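Long-range contacts in protein-S-isoprenylcysteine O-methyltransferase (Tribolium castaneum, PDB 5V7P), which catalyses the S-adenosyl-L-methionine-dependent methylation of the carboxyl group of isoprenylated C-terminal cysteines of proteins, within the endoplasmic reticulum membrane: residues I89-Y95 with S138-F143; T175-A180 with V199-Y204. Numbering follows the deposited sequence.

Contact 1 closes before contact 2 opens along the chain, so the two follow in series. Their centres lie about 33 Å apart, on opposite sides of the chain's centre, and their nearest atoms are about 18 Å apart. Contact 1 pairs transmembrane helices 90-113 and 129-148, probably near the lumenal end of the former. Contact 2 joins the C-terminal end of helix 156-180 to a segment, inferred to be cytoplasmic, that binds the methyl donor. They share no helix, but Ile177 of contact 2 touches helix 90-113, and Ile91 of contact 1 touches helix 156-180. Contact 1 thus belongs to the membrane-embedded helical body, and contact 2 to the methyl-donor site at its probable cytoplasmic side.

Contact 1: residues I89-Y95 with S138-F143; sequences IQIFGGY and SWVEFF. With D10 (decane), chain J; MPG ([(Z)-octadec-9-enyl] (2R)-2,3-bis(oxidanyl)propanoate), chain S; MPG ([(Z)-octadec-9-enyl] (2R)-2,3-bis(oxidanyl)propanoate), chain B; D10 (decane), chain I.
This is a buried helix-helix contact inside the membrane, built on an aromatic cluster of Phe92, Tyr95, Trp139, Phe142 and Phe143. It joins the start of helix 90-113 to the middle of helix 129-148, away from the S-adenosyl-L-methionine and substrate sites. The segments run nearly antiparallel, at 159°, with axes 11.5 Å apart. This wide spacing is filled by large side chains. The nearest CA pairs are Phe92 with Phe142 (8.0 Å) and Ile89 with Phe143 (8.3 Å). Phe92 N donates a hydrogen bond to Ile89 O at 2.8 Å.

Phe92 (chi1 t) is central. It meets Phe142 (chi1 t) obliquely, with ring centroids 5.3 Å apart and planes at 44°. The edge of Phe143 (chi1 m) points at the Phe92 face, centroids 4.8 Å apart. Phe92 in turn presents its own edge to the Trp139 face in an offset edge-to-face pair: its ring centroid is 5.4 Å from that of the Trp139 five-membered ring, planes at 80°. Ile91 CB lies 3.9 Å from Phe142 CE1, and Ile89 O lies 4.0 Å from Phe142 CZ.

Bound hydrocarbon chains lie against the rings, consistent with a membrane-embedded surface. One decane lies over a face of Trp139, and another lies at its edge. Tyr95 also touches Thr222 and Ile225 of helix 210-225. Its hydroxyl is the polar end of the cluster. Tyr95 OH shares a 2.9 Å hydrogen bond with O3 of the MPG of chain B, and Trp139 NE1 donates to Tyr95 OH at 2.9 Å.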
# COMPACT_ATOMS: atom_id res chain seq x y z
N ILE A 89 27.16 -2.40 -9.08
CA ILE A 89 26.08 -2.90 -8.24
C ILE A 89 25.67 -1.93 -7.14
O ILE A 89 24.53 -2.03 -6.66
CB ILE A 89 26.47 -4.26 -7.62
CG1 ILE A 89 27.09 -5.19 -8.67
CG2 ILE A 89 25.26 -4.93 -6.96
CD1 ILE A 89 26.18 -5.52 -9.84
N GLN A 90 26.54 -1.00 -6.73
CA GLN A 90 26.26 -0.19 -5.55
C GLN A 90 24.88 0.45 -5.59
O GLN A 90 24.26 0.67 -4.55
CB GLN A 90 27.33 0.89 -5.40
CG GLN A 90 28.70 0.35 -5.04
CD GLN A 90 29.77 1.42 -5.01
OE1 GLN A 90 29.82 2.27 -5.89
NE2 GLN A 90 30.62 1.38 -4.00
N ILE A 91 24.38 0.75 -6.79
CA ILE A 91 23.06 1.37 -6.92
C ILE A 91 22.00 0.54 -6.22
O ILE A 91 21.13 1.07 -5.52
CB ILE A 91 22.72 1.56 -8.41
CG1 ILE A 91 23.75 2.48 -9.09
CG2 ILE A 91 21.33 2.11 -8.58
CD1 ILE A 91 23.94 3.82 -8.42
N PHE A 92 22.05 -0.78 -6.39
CA PHE A 92 21.00 -1.63 -5.84
C PHE A 92 20.95 -1.55 -4.32
O PHE A 92 19.88 -1.70 -3.72
CB PHE A 92 21.21 -3.07 -6.30
CG PHE A 92 19.97 -3.92 -6.21
CD1 PHE A 92 19.02 -3.87 -7.22
CD2 PHE A 92 19.76 -4.75 -5.13
CE1 PHE A 92 17.88 -4.65 -7.15
CE2 PHE A 92 18.62 -5.53 -5.05
CZ PHE A 92 17.68 -5.48 -6.06
N GLY A 93 22.10 -1.31 -3.68
CA GLY A 93 22.11 -1.20 -2.23
C GLY A 93 21.28 -0.04 -1.72
O GLY A 93 20.51 -0.18 -0.76
N GLY A 94 21.43 1.13 -2.35
CA GLY A 94 20.63 2.28 -1.94
C GLY A 94 19.15 2.06 -2.17
O GLY A 94 18.31 2.52 -1.39
N TYR A 95 18.80 1.34 -3.24
CA TYR A 95 17.40 1.02 -3.50
C TYR A 95 16.83 0.13 -2.40
O TYR A 95 15.73 0.37 -1.90
CB TYR A 95 17.28 0.34 -4.86
CG TYR A 95 16.04 -0.51 -5.02
CD1 TYR A 95 14.83 0.05 -5.41
CD2 TYR A 95 16.08 -1.88 -4.79
CE1 TYR A 95 13.70 -0.72 -5.57
CE2 TYR A 95 14.95 -2.66 -4.94
CZ TYR A 95 13.76 -2.08 -5.33
OH TYR A 95 12.63 -2.85 -5.48
N SER A 138 11.68 -5.35 -11.78
CA SER A 138 12.66 -4.27 -11.67
C SER A 138 14.00 -4.80 -11.17
O SER A 138 15.05 -4.21 -11.46
CB SER A 138 12.15 -3.16 -10.76
OG SER A 138 12.29 -3.49 -9.39
N TRP A 139 13.99 -5.90 -10.41
CA TRP A 139 15.24 -6.52 -10.00
C TRP A 139 15.93 -7.20 -11.18
O TRP A 139 17.15 -7.10 -11.34
CB TRP A 139 15.00 -7.54 -8.89
CG TRP A 139 14.30 -6.98 -7.68
CD1 TRP A 139 14.13 -5.67 -7.36
CD2 TRP A 139 13.69 -7.74 -6.64
NE1 TRP A 139 13.44 -5.56 -6.18
CE2 TRP A 139 13.15 -6.82 -5.71
CE3 TRP A 139 13.53 -9.11 -6.39
CZ2 TRP A 139 12.48 -7.22 -4.56
CZ3 TRP A 139 12.86 -9.51 -5.25
CH2 TRP A 139 12.34 -8.57 -4.35
N VAL A 140 15.16 -7.91 -12.01
CA VAL A 140 15.76 -8.62 -13.13
C VAL A 140 16.27 -7.64 -14.18
O VAL A 140 17.34 -7.84 -14.76
CB VAL A 140 14.77 -9.64 -13.73
CG1 VAL A 140 14.20 -10.54 -12.64
CG2 VAL A 140 13.65 -8.94 -14.49
N GLU A 141 15.52 -6.57 -14.43
CA GLU A 141 15.99 -5.55 -15.36
C GLU A 141 17.34 -5.00 -14.92
O GLU A 141 18.28 -4.92 -15.71
CB GLU A 141 14.98 -4.42 -15.50
CG GLU A 141 15.45 -3.33 -16.47
CD GLU A 141 14.52 -2.15 -16.57
OE1 GLU A 141 13.41 -2.20 -16.00
OE2 GLU A 141 14.90 -1.15 -17.22
N PHE A 142 17.44 -4.62 -13.64
CA PHE A 142 18.69 -4.06 -13.15
C PHE A 142 19.86 -5.01 -13.40
O PHE A 142 20.86 -4.63 -14.01
CB PHE A 142 18.58 -3.75 -11.65
CG PHE A 142 19.85 -3.21 -11.05
CD1 PHE A 142 20.12 -1.85 -11.08
CD2 PHE A 142 20.77 -4.06 -10.47
CE1 PHE A 142 21.28 -1.35 -10.53
CE2 PHE A 142 21.94 -3.56 -9.92
CZ PHE A 142 22.20 -2.20 -9.95
N PHE A 143 19.73 -6.26 -12.96
CA PHE A 143 20.85 -7.19 -13.02
C PHE A 143 21.13 -7.69 -14.43
O PHE A 143 22.29 -7.96 -14.77
CB PHE A 143 20.61 -8.36 -12.07
CG PHE A 143 20.76 -7.99 -10.62
CD1 PHE A 143 22.01 -7.78 -10.08
CD2 PHE A 143 19.65 -7.83 -9.82
CE1 PHE A 143 22.16 -7.43 -8.75
CE2 PHE A 143 19.78 -7.48 -8.49
CZ PHE A 143 21.04 -7.28 -7.96
C1 D10 J . 17.26 -8.87 -4.20
C2 D10 J . 16.25 -8.77 -3.06
C3 D10 J . 15.82 -7.31 -2.86
C4 D10 J . 14.79 -7.25 -1.74
C5 D10 J . 14.32 -5.81 -1.54
C6 D10 J . 13.20 -5.80 -0.49
C7 D10 J . 12.77 -4.36 -0.22
C8 D10 J . 11.43 -4.37 0.52
C9 D10 J . 11.61 -4.95 1.92
C2 MPG S . 28.33 6.16 -0.44
C3 MPG S . 27.06 5.49 0.09
C4 MPG S . 26.74 6.03 1.49
C5 MPG S . 25.96 7.34 1.37
C6 MPG S . 24.49 7.03 1.05
C7 MPG S . 23.68 8.33 0.96
C8 MPG S . 24.17 9.25 -0.16
C9 MPG S . 24.12 8.51 -1.50
C10 MPG S . 24.65 9.01 -2.59
C11 MPG S . 25.36 10.37 -2.63
C12 MPG S . 26.87 10.15 -2.57
C13 MPG S . 27.55 11.44 -2.13
C14 MPG S . 27.14 12.58 -3.06
O1 MPG S . 27.43 5.64 -2.60
C1 MPG S . 28.61 5.65 -1.86
CXD MPG S . 26.27 4.64 -4.62
O2 MPG S . 26.62 3.98 -5.80
C21 MPG S . 25.45 5.88 -4.95
O3 MPG S . 25.79 6.35 -6.22
O4 MPG S . 28.60 4.82 -4.33
CX3 MPG S . 27.53 5.03 -3.86
C2 MPG B . 5.37 -1.29 -8.61
C3 MPG B . 5.20 0.21 -8.84
C4 MPG B . 3.96 0.74 -8.13
C5 MPG B . 3.98 2.25 -8.16
C6 MPG B . 2.67 2.77 -7.59
C7 MPG B . 2.49 2.43 -6.11
C8 MPG B . 1.02 2.14 -5.91
C9 MPG B . 0.70 2.20 -4.41
C10 MPG B . 0.36 1.15 -3.70
C11 MPG B . 0.22 -0.26 -4.28
C12 MPG B . 0.54 -1.28 -3.20
C13 MPG B . -0.55 -1.29 -2.14
C14 MPG B . 0.04 -1.89 -0.87
C15 MPG B . -1.07 -2.16 0.15
C16 MPG B . -1.00 -3.60 0.65
O1 MPG B . 6.99 -1.51 -6.89
C1 MPG B . 5.63 -1.62 -7.14
CXD MPG B . 8.75 -0.52 -5.41
O2 MPG B . 9.45 0.68 -5.57
C21 MPG B . 9.59 -1.66 -5.99
O3 MPG B . 10.67 -1.15 -6.72
O4 MPG B . 6.74 0.55 -6.01
CX3 MPG B . 7.41 -0.43 -6.12
C3 D10 I . 14.06 -13.29 -6.25
C4 D10 I . 14.54 -13.17 -7.69
C5 D10 I . 15.62 -12.10 -7.80
C6 D10 I . 16.09 -11.99 -9.25
C7 D10 I . 17.18 -10.92 -9.36
C8 D10 I . 17.79 -10.97 -10.76

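Contact 2: residues T175-A180 with V199-Y204; sequences TAILTA and VTHGVY. With SAH (S-adenosyl-L-homocysteine), chain C; MPG ([(Z)-octadec-9-enyl] (2R)-2,3-bis(oxidanyl)propanoate), chain D.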
# COMPACT_ATOMS: atom_id res chain seq x y z
N THR A 175 4.75 13.55 6.54
CA THR A 175 4.16 14.78 7.05
C THR A 175 2.65 14.77 6.89
O THR A 175 1.91 15.16 7.81
CB THR A 175 4.77 15.99 6.35
OG1 THR A 175 4.63 15.85 4.93
CG2 THR A 175 6.23 16.14 6.71
N ALA A 176 2.16 14.33 5.73
CA ALA A 176 0.72 14.24 5.51
C ALA A 176 0.06 13.34 6.55
O ALA A 176 -0.99 13.69 7.10
CB ALA A 176 0.44 13.74 4.10
N ILE A 177 0.66 12.18 6.83
CA ILE A 177 0.09 11.26 7.81
C ILE A 177 0.03 11.92 9.18
O ILE A 177 -0.97 11.80 9.90
CB ILE A 177 0.89 9.95 7.85
CG1 ILE A 177 0.85 9.26 6.48
CG2 ILE A 177 0.34 9.01 8.92
CD1 ILE A 177 1.75 8.05 6.36
N LEU A 178 1.09 12.63 9.56
CA LEU A 178 1.09 13.34 10.83
C LEU A 178 0.07 14.47 10.84
O LEU A 178 -0.63 14.68 11.84
CB LEU A 178 2.49 13.89 11.12
CG LEU A 178 3.51 12.89 11.67
CD1 LEU A 178 4.86 13.06 11.00
CD2 LEU A 178 3.64 13.04 13.17
N THR A 179 -0.05 15.20 9.73
CA THR A 179 -0.99 16.32 9.67
C THR A 179 -2.43 15.83 9.71
O THR A 179 -3.29 16.46 10.33
CB THR A 179 -0.74 17.14 8.40
OG1 THR A 179 0.64 17.53 8.35
CG2 THR A 179 -1.61 18.38 8.38
N ALA A 180 -2.72 14.70 9.05
CA ALA A 180 -4.07 14.16 9.04
C ALA A 180 -4.44 13.50 10.36
O ALA A 180 -5.63 13.35 10.65
CB ALA A 180 -4.21 13.14 7.91
N VAL A 199 -9.43 18.04 6.78
CA VAL A 199 -8.09 18.59 6.98
C VAL A 199 -7.75 19.41 5.75
O VAL A 199 -7.76 18.89 4.63
CB VAL A 199 -7.05 17.49 7.21
CG1 VAL A 199 -5.66 18.09 7.44
CG2 VAL A 199 -7.45 16.60 8.39
N THR A 200 -7.46 20.70 5.95
CA THR A 200 -7.14 21.61 4.86
C THR A 200 -5.89 22.44 5.14
O THR A 200 -5.57 23.33 4.35
CB THR A 200 -8.32 22.55 4.57
OG1 THR A 200 -8.61 23.32 5.74
CG2 THR A 200 -9.55 21.76 4.17
N HIS A 201 -5.19 22.17 6.23
CA HIS A 201 -4.01 22.93 6.61
C HIS A 201 -2.75 22.10 6.37
O HIS A 201 -2.81 20.90 6.09
CB HIS A 201 -4.09 23.36 8.08
CG HIS A 201 -4.04 22.22 9.05
ND1 HIS A 201 -5.14 21.44 9.33
CD2 HIS A 201 -3.03 21.75 9.81
CE1 HIS A 201 -4.80 20.52 10.23
NE2 HIS A 201 -3.53 20.69 10.53
N GLY A 202 -1.60 22.76 6.50
CA GLY A 202 -0.34 22.09 6.24
C GLY A 202 -0.23 21.68 4.79
O GLY A 202 -0.70 22.38 3.88
N VAL A 203 0.40 20.53 4.55
CA VAL A 203 0.55 20.03 3.19
C VAL A 203 -0.80 19.81 2.53
O VAL A 203 -0.88 19.75 1.30
CB VAL A 203 1.39 18.74 3.19
CG1 VAL A 203 2.83 19.04 3.61
CG2 VAL A 203 0.78 17.67 4.09
N TYR A 204 -1.88 19.69 3.31
CA TYR A 204 -3.21 19.61 2.72
C TYR A 204 -3.68 20.94 2.17
O TYR A 204 -4.70 20.97 1.48
CB TYR A 204 -4.21 19.06 3.75
CG TYR A 204 -4.06 17.58 3.95
CD1 TYR A 204 -3.19 17.06 4.90
CD2 TYR A 204 -4.77 16.68 3.16
CE1 TYR A 204 -3.04 15.70 5.07
CE2 TYR A 204 -4.63 15.32 3.32
CZ TYR A 204 -3.76 14.83 4.28
OH TYR A 204 -3.62 13.48 4.44
N SAH C . -5.88 11.04 0.20
CA SAH C . -5.22 11.61 1.36
CB SAH C . -5.39 10.70 2.57
CG SAH C . -5.02 9.24 2.33
SD SAH C . -5.49 8.20 3.73
C SAH C . -3.74 11.85 1.09
O SAH C . -3.18 11.34 0.12
OXT SAH C . -3.06 12.56 1.83
C5' SAH C . -7.17 7.85 3.11
C4' SAH C . -8.27 8.34 4.05
O4' SAH C . -8.10 9.71 4.32
C3' SAH C . -9.63 8.16 3.39
O3' SAH C . -10.46 7.34 4.18
C2' SAH C . -10.21 9.56 3.27
O2' SAH C . -11.56 9.59 3.68
C1' SAH C . -9.32 10.42 4.17
N9 SAH C . -9.06 11.76 3.63
C8 SAH C . -8.65 12.09 2.36
N7 SAH C . -8.51 13.43 2.28
C5 SAH C . -8.81 13.97 3.48
C6 SAH C . -8.83 15.27 3.94
N6 SAH C . -8.51 16.28 3.14
N1 SAH C . -9.20 15.51 5.25
C2 SAH C . -9.53 14.47 6.09
N3 SAH C . -9.51 13.18 5.62
C4 SAH C . -9.16 12.93 4.34
C2 MPG D . 2.90 17.85 11.21
C3 MPG D . 4.19 18.66 11.11
C4 MPG D . 5.28 17.83 10.43
C5 MPG D . 6.32 18.78 9.82
C6 MPG D . 7.64 18.04 9.62
C7 MPG D . 8.56 18.88 8.74
C8 MPG D . 9.61 17.99 8.09
C9 MPG D . 10.93 18.76 7.99
C10 MPG D . 12.09 18.15 7.89
C11 MPG D . 12.20 16.62 7.88
C12 MPG D . 13.55 16.20 7.30
C13 MPG D . 14.10 15.02 8.10
C14 MPG D . 15.27 14.39 7.33
O1 MPG D . 0.95 17.97 12.59
C1 MPG D . 2.35 17.89 12.64
CXD MPG D . -0.97 18.23 14.22
O2 MPG D . -1.88 17.29 14.71
C21 MPG D . -1.59 18.99 13.06
O3 MPG D . -2.93 19.28 13.34
O4 MPG D . 0.70 16.58 14.34
CX3 MPG D . 0.29 17.52 13.74
O HOH W 1 1.61 19.61 6.95
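Thr179, Tyr204 and Val203 have the most surface buried here. Thr179 points from the last turn of helix 156-180 into the bend of residues 199-204. Its CG2 lies 3.6 Å from His201 O, 3.7 Å from His201 NE2 and 4.0 Å from Tyr204 CD1. Its OG1 bonds back to Thr175 O at 2.7 Å and accepts a hydrogen bond from a water, also at 2.7 Å. That water accepts from Val203 N at 2.8 Å. No direct hydrogen bond joins the segments, so this water is their polar bridge. Gly202 makes the bend with positive phi (65°). A CB there would come within 3.1 Å of Thr179 CG2.

Tyr204 lies along the small side chains of the helix. Its OH is 3.5 Å from Ala180 CB, and its CE1 is 3.5 Å from Ala176 O. The same OH makes a weak 2.8 Å hydrogen bond to OXT of S-adenosyl-L-homocysteine. Val199 holds the adenine through its backbone: Val199 N donates to N1 at 3.0 Å, and N6 donates to Val199 O at 3.1 Å. Both residues bind S-adenosyl-L-methionine. The helix end therefore backs one wall of the methyl-donor site, which Glu250, Ser211 and His209 help to complete. Both segments belong to the isoprenylcysteine carboxyl methyltransferase family region (class VI-like SAM-binding superfamily).

Val203 packs its CG2 3.7 Å from Ala176 CA. His201 NE2 shares a 3.2 Å hydrogen bond with O3 of MPG (chain D).

Helix 210-225 covers the contact through Pro210, which Ala176, Val203 and Tyr204 all touch. Ile177 points away from the 199-204 segment and packs on helix 90-113.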